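Local atomic coordinates of caltubin, EF-hand (Lymnaea stagnalis, PDB entry 6VAN), a protein that binds divalent metal ions, here strontium, through four EF-hand sites and probably serves as a calcium-binding protein in the pond snail. Residues A[33-38]-A[105-110]; A[79-84]-A[133-138]. All coordinates share one frame; numbering follows the deposited sequence.

Contact 1 of 2, residues A[33-38]-A[105-110]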
loop_
_atom_site.group_PDB
_atom_site.type_symbol
_atom_site.label_atom_id
_atom_site.label_comp_id
_atom_site.label_asym_id
_atom_site.label_seq_id
_atom_site.Cartn_x
_atom_site.Cartn_y
_atom_site.Cartn_z
ATOM N N ILE A 33 3.315 5.010 6.159
ATOM C CA ILE A 33 2.546 3.798 6.572
ATOM C C ILE A 33 1.748 4.107 7.843
ATOM O O ILE A 33 0.650 3.544 7.996
ATOM C CB ILE A 33 3.458 2.576 6.728
ATOM C CG1 ILE A 33 4.123 2.214 5.391
ATOM C CG2 ILE A 33 2.694 1.403 7.319
ATOM C CD1 ILE A 33 5.119 1.098 5.478
ATOM N N ARG A 34 2.243 4.977 8.720
ATOM C CA ARG A 34 1.575 5.273 10.014
ATOM C C ARG A 34 0.199 5.892 9.790
ATOM O O ARG A 34 -0.643 5.723 10.690
ATOM C CB ARG A 34 2.410 6.235 10.859
ATOM C CG ARG A 34 3.256 5.539 11.904
ATOM C CD ARG A 34 3.959 6.547 12.813
ATOM N NE ARG A 34 4.620 5.907 13.944
ATOM C CZ ARG A 34 5.486 6.502 14.761
ATOM N NH1 ARG A 34 5.814 7.771 14.572
ATOM N NH2 ARG A 34 6.033 5.815 15.756
ATOM N N ARG A 35 -0.014 6.586 8.671
ATOM C CA ARG A 35 -1.329 7.168 8.318
ATOM C C ARG A 35 -2.398 6.072 8.450
ATOM O O ARG A 35 -3.442 6.370 9.008
ATOM C CB ARG A 35 -1.316 7.773 6.914
ATOM C CG ARG A 35 -0.591 9.113 6.823
ATOM C CD ARG A 35 -0.121 9.486 5.422
ATOM N NE ARG A 35 -1.096 9.261 4.344
ATOM C CZ ARG A 35 -1.098 8.223 3.492
ATOM N NH1 ARG A 35 -0.179 7.273 3.565
ATOM N NH2 ARG A 35 -2.037 8.135 2.562
ATOM N N PHE A 36 -2.110 4.846 8.008
ATOM C CA PHE A 36 -3.134 3.768 7.889
ATOM C C PHE A 36 -2.796 2.521 8.710
ATOM O O PHE A 36 -3.690 1.686 8.876
ATOM C CB PHE A 36 -3.380 3.434 6.417
ATOM C CG PHE A 36 -2.172 3.070 5.588
ATOM C CD1 PHE A 36 -1.457 4.029 4.886
ATOM C CD2 PHE A 36 -1.800 1.749 5.427
ATOM C CE1 PHE A 36 -0.394 3.688 4.066
ATOM C CE2 PHE A 36 -0.733 1.414 4.605
ATOM C CZ PHE A 36 -0.012 2.381 3.957
ATOM N N LYS A 37 -1.581 2.375 9.216
ATOM C CA LYS A 37 -1.240 1.364 10.249
ATOM C C LYS A 37 -0.445 2.110 11.316
ATOM O O LYS A 37 0.784 2.069 11.328
ATOM C CB LYS A 37 -0.510 0.149 9.654
ATOM C CG LYS A 37 -0.464 -1.075 10.558
ATOM C CD LYS A 37 0.061 -2.374 9.930
ATOM C CE LYS A 37 -0.104 -3.594 10.828
ATOM N NZ LYS A 37 0.189 -4.863 10.132
ATOM N N PRO A 38 -1.126 2.872 12.204
ATOM C CA PRO A 38 -0.440 3.768 13.143
ATOM C C PRO A 38 0.612 3.074 14.027
ATOM O O PRO A 38 1.594 3.710 14.378
ATOM C CB PRO A 38 -1.577 4.322 14.017
ATOM C CG PRO A 38 -2.832 4.184 13.188
ATOM C CD PRO A 38 -2.596 2.971 12.310
ATOM N N GLU A 105 -10.248 5.676 4.564
ATOM C CA GLU A 105 -10.444 7.043 5.138
ATOM C C GLU A 105 -9.067 7.654 5.403
ATOM O O GLU A 105 -8.832 8.844 5.069
ATOM C CB GLU A 105 -11.333 6.997 6.376
ATOM C CG GLU A 105 -12.782 6.675 6.066
ATOM C CD GLU A 105 -13.807 7.009 7.144
ATOM O OE1 GLU A 105 -13.779 8.144 7.632
ATOM O OE2 GLU A 105 -14.669 6.182 7.425
ATOM N N ALA A 106 -8.148 6.865 5.926
ATOM C CA ALA A 106 -6.812 7.341 6.328
ATOM C C ALA A 106 -6.017 7.856 5.132
ATOM O O ALA A 106 -5.154 8.718 5.347
ATOM C CB ALA A 106 -6.080 6.227 7.043
ATOM N N VAL A 107 -6.267 7.353 3.917
ATOM C CA VAL A 107 -5.522 7.755 2.694
ATOM C C VAL A 107 -6.291 8.826 1.912
ATOM O O VAL A 107 -5.834 9.182 0.827
ATOM C CB VAL A 107 -5.178 6.558 1.795
ATOM C CG1 VAL A 107 -4.398 5.474 2.537
ATOM C CG2 VAL A 107 -6.407 5.967 1.146
ATOM N N GLY A 108 -7.389 9.339 2.451
ATOM C CA GLY A 108 -7.995 10.569 1.917
ATOM C C GLY A 108 -9.388 10.380 1.342
ATOM O O GLY A 108 -9.917 11.318 0.772
HETATM N N MSE A 109 -10.025 9.230 1.534
HETATM C CA MSE A 109 -11.400 9.073 1.095
HETATM C C MSE A 109 -12.356 9.544 2.175
HETATM O O MSE A 109 -12.049 9.457 3.358
HETATM C CB MSE A 109 -11.705 7.617 0.762
HETATM C CG MSE A 109 -11.267 7.259 -0.607
HETATM SE SE MSE A 109 -11.878 5.501 -1.134
HETATM C CE MSE A 109 -10.127 4.796 -1.405
ATOM N N SER A 110 -13.524 10.029 1.735
ATOM C CA SER A 110 -14.600 10.377 2.639
ATOM C C SER A 110 -15.196 9.106 3.233
ATOM O O SER A 110 -14.974 8.010 2.696
ATOM C CB SER A 110 -15.674 11.145 1.913
ATOM O OG SER A 110 -16.445 10.276 1.126
#
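The methyl group of A106 sits against the backbone of R35 and F36: its CB lies 3.3 Å from R35 O and 3.9 Å from F36 CA. Beside it, V107 presents one branch, CG1, to two partners of unlike character. F36 CD1 touches this methyl at 4.0 Å, the two side chains crossing obliquely, while the terminal NH2 of R35 comes up to the valine, 3.5 Å from V107 CA and 3.6 Å from V107 CG1. No hydrogen bond joins 33-38 to 105-110; NH2 meets the valine by van der Waals contact alone, the arginine crossing it at about a right angle.

Torsions and local bonds set these groups in place. The R35 chain bends at chi3 (44°), which brings the guanidinium back alongside the F36 ring with NH1 at the ring edge, in its plane; NH1 is hydrogen-bonded to Y32 O. F36 takes the crowded first torsion, CG between the backbone N and the carbonyl carbon (chi1 54°), and I33 O lies over the centre of one ring face, 3.7 Å above its plane. That same oxygen accepts from both F36 N and K37 N. Across the contact, V107 is the first residue to leave helical angles, and G108, with positive phi, is the C-prime residue of a Schellman motif.

The contact joins the turn that follows helix 26-34 to the last residue of helix 97-106 and the turn after it, one from each half of the chain; F36 also packs on V103 of helix 97-106 and on L86 of helix 77-87.

Contact 2 of 2, residues A[79-84]-A[133-138]. With SR (strontium ion), chain F.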
loop_
_atom_site.group_PDB
_atom_site.type_symbol
_atom_site.label_atom_id
_atom_site.label_comp_id
_atom_site.label_asym_id
_atom_site.label_seq_id
_atom_site.Cartn_x
_atom_site.Cartn_y
_atom_site.Cartn_z
ATOM N N GLY A 79 4.007 -9.154 -3.538
ATOM C CA GLY A 79 3.630 -7.732 -3.581
ATOM C C GLY A 79 2.230 -7.527 -3.047
ATOM O O GLY A 79 2.015 -6.575 -2.290
ATOM N N ALA A 80 1.282 -8.359 -3.433
ATOM C CA ALA A 80 -0.098 -8.288 -2.908
ATOM C C ALA A 80 -0.090 -8.507 -1.389
ATOM O O ALA A 80 -0.782 -7.781 -0.676
ATOM C CB ALA A 80 -0.985 -9.272 -3.629
ATOM N N ASN A 81 0.688 -9.472 -0.913
ATOM C CA ASN A 81 0.755 -9.784 0.527
ATOM C C ASN A 81 1.276 -8.587 1.322
ATOM O O ASN A 81 0.876 -8.401 2.468
ATOM C CB ASN A 81 1.578 -11.035 0.741
ATOM C CG ASN A 81 1.377 -11.635 2.104
ATOM O OD1 ASN A 81 0.305 -11.548 2.677
ATOM N ND2 ASN A 81 2.399 -12.308 2.595
ATOM N N GLU A 82 2.188 -7.828 0.759
ATOM C CA GLU A 82 2.712 -6.655 1.475
ATOM C C GLU A 82 1.571 -5.680 1.786
ATOM O O GLU A 82 1.468 -5.246 2.898
ATOM C CB GLU A 82 3.753 -5.969 0.609
ATOM C CG GLU A 82 4.352 -4.725 1.237
ATOM C CD GLU A 82 5.471 -4.145 0.386
ATOM O OE1 GLU A 82 5.156 -3.556 -0.651
ATOM O OE2 GLU A 82 6.620 -4.309 0.752
ATOM N N TRP A 83 0.722 -5.382 0.812
ATOM C CA TRP A 83 -0.425 -4.461 1.041
ATOM C C TRP A 83 -1.464 -5.137 1.944
ATOM O O TRP A 83 -2.089 -4.478 2.743
ATOM C CB TRP A 83 -1.030 -4.022 -0.289
ATOM C CG TRP A 83 -0.071 -3.234 -1.118
ATOM C CD1 TRP A 83 0.454 -3.585 -2.321
ATOM C CD2 TRP A 83 0.505 -1.969 -0.784
ATOM N NE1 TRP A 83 1.338 -2.643 -2.736
ATOM C CE2 TRP A 83 1.401 -1.643 -1.813
ATOM C CE3 TRP A 83 0.378 -1.111 0.308
ATOM C CZ2 TRP A 83 2.125 -0.441 -1.800
ATOM C CZ3 TRP A 83 1.092 0.068 0.316
ATOM C CH2 TRP A 83 1.936 0.395 -0.732
ATOM N N PHE A 84 -1.658 -6.440 1.784
ATOM C CA PHE A 84 -2.569 -7.206 2.667
ATOM C C PHE A 84 -2.130 -7.004 4.128
ATOM O O PHE A 84 -2.938 -6.617 4.988
ATOM C CB PHE A 84 -2.537 -8.677 2.277
ATOM C CG PHE A 84 -3.476 -9.548 3.083
ATOM C CD1 PHE A 84 -4.825 -9.594 2.797
ATOM C CD2 PHE A 84 -2.994 -10.319 4.144
ATOM C CE1 PHE A 84 -5.678 -10.406 3.535
ATOM C CE2 PHE A 84 -3.859 -11.117 4.881
ATOM C CZ PHE A 84 -5.197 -11.148 4.577
ATOM N N LEU A 133 -11.511 -10.633 4.285
ATOM C CA LEU A 133 -10.749 -11.299 3.196
ATOM C C LEU A 133 -9.524 -12.001 3.759
ATOM O O LEU A 133 -8.758 -11.403 4.508
ATOM C CB LEU A 133 -10.310 -10.280 2.158
ATOM C CG LEU A 133 -11.418 -9.440 1.527
ATOM C CD1 LEU A 133 -10.836 -8.463 0.524
ATOM C CD2 LEU A 133 -12.522 -10.277 0.906
ATOM N N SER A 134 -9.328 -13.229 3.308
ATOM C CA SER A 134 -8.035 -13.921 3.430
ATOM C C SER A 134 -7.090 -13.386 2.368
ATOM O O SER A 134 -7.552 -12.717 1.408
ATOM C CB SER A 134 -8.228 -15.383 3.232
ATOM O OG SER A 134 -8.674 -15.619 1.922
ATOM N N LEU A 135 -5.810 -13.746 2.433
ATOM C CA LEU A 135 -4.878 -13.369 1.362
ATOM C C LEU A 135 -5.393 -13.928 0.043
ATOM O O LEU A 135 -5.291 -13.258 -1.001
ATOM C CB LEU A 135 -3.476 -13.886 1.672
ATOM C CG LEU A 135 -2.438 -13.648 0.589
ATOM C CD1 LEU A 135 -2.200 -12.164 0.312
ATOM C CD2 LEU A 135 -1.149 -14.350 0.959
ATOM N N ASP A 136 -5.900 -15.155 0.053
ATOM C CA ASP A 136 -6.319 -15.808 -1.201
ATOM C C ASP A 136 -7.536 -15.111 -1.837
ATOM O O ASP A 136 -7.671 -15.142 -3.052
ATOM C CB ASP A 136 -6.551 -17.295 -0.973
ATOM C CG ASP A 136 -5.232 -18.035 -1.063
ATOM O OD1 ASP A 136 -4.623 -18.014 -2.156
ATOM O OD2 ASP A 136 -4.812 -18.561 -0.026
ATOM N N GLU A 137 -8.406 -14.536 -1.032
ATOM C CA GLU A 137 -9.509 -13.712 -1.561
ATOM C C GLU A 137 -8.949 -12.362 -2.031
ATOM O O GLU A 137 -9.265 -11.916 -3.158
ATOM C CB GLU A 137 -10.557 -13.518 -0.483
ATOM C CG GLU A 137 -11.362 -14.774 -0.173
ATOM C CD GLU A 137 -12.250 -14.648 1.041
ATOM O OE1 GLU A 137 -11.846 -14.005 2.039
ATOM O OE2 GLU A 137 -13.359 -15.172 1.014
ATOM N N PHE A 138 -8.174 -11.713 -1.182
ATOM C CA PHE A 138 -7.629 -10.374 -1.470
ATOM C C PHE A 138 -6.880 -10.357 -2.803
ATOM O O PHE A 138 -7.022 -9.430 -3.620
ATOM C CB PHE A 138 -6.705 -9.964 -0.345
ATOM C CG PHE A 138 -6.036 -8.640 -0.530
ATOM C CD1 PHE A 138 -6.731 -7.472 -0.300
ATOM C CD2 PHE A 138 -4.715 -8.559 -0.893
ATOM C CE1 PHE A 138 -6.106 -6.245 -0.465
ATOM C CE2 PHE A 138 -4.090 -7.337 -1.033
ATOM C CZ PHE A 138 -4.787 -6.182 -0.803
HETATM SR SR SR F . -13.917 -14.343 3.505
HETATM O O HOH W 1 -12.488 -15.306 5.346
HETATM O O HOH W 2 -12.661 -16.918 3.423
#
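An EF-hand pair brings 79-84, on the entering helix 77-87 of one hand, against 133-138, where the loop of the next hand turns into its exiting helix. F84 carries most of the packing, its CG anti to the backbone N (chi1 -178°). L135 covers one face of its ring, CB 4.2 Å from the ring centroid and 8° off the normal, a CH-pi contact. L133 O approaches the ring edge in plane, 3.4 Å from F84 CE1. F138 and F84 point past one another from the two segments, F138 CG 3.7 Å from F84 CD1, with the two ring planes at 57°. At the edge of the F138 ring, CE2 meets A80 O at 3.4 Å.

The L133 backbone pairs with V95 in the short antiparallel sheet that couples the two metal loops. S134 and E137 then form a capping box: E137 N donates to S134 OG, and S134 N donates to E137 OE1, which uses its anti lone pair. Both carboxylate oxygens of E137 also bind strontium, OE1 at 2.6 Å, alongside D126, N128, D130, K132 and two waters. An alanine in place of F84 would probably loosen the packing between this helix start and helix 77-87, since the ring under L135 and beside F138 would be lost. One turn before F84 in helix 77-87, both methyls of L135 rest against the amide oxygen of N81, CD1 lying 3.5 Å from N81 OD1.

Both contacts use helices of the second half of the chain, but they differ in reach. Contact 1 joins the two halves, whereas contact 2 stays within the EF-hand pair. Contact 1 is the smaller, with one buried residue among four, and a guanidinium lies against its valine side chain. In contact 2, four of eight touching residues are buried, the packing is largely aromatic, and its second segment supplies a metal ligand. The centres of contacts 1 and 2 lie about 18 Å apart, and the two contacts do not touch; helix 77-87 relates them, bearing the first segment of contact 2 and flanking contact 1.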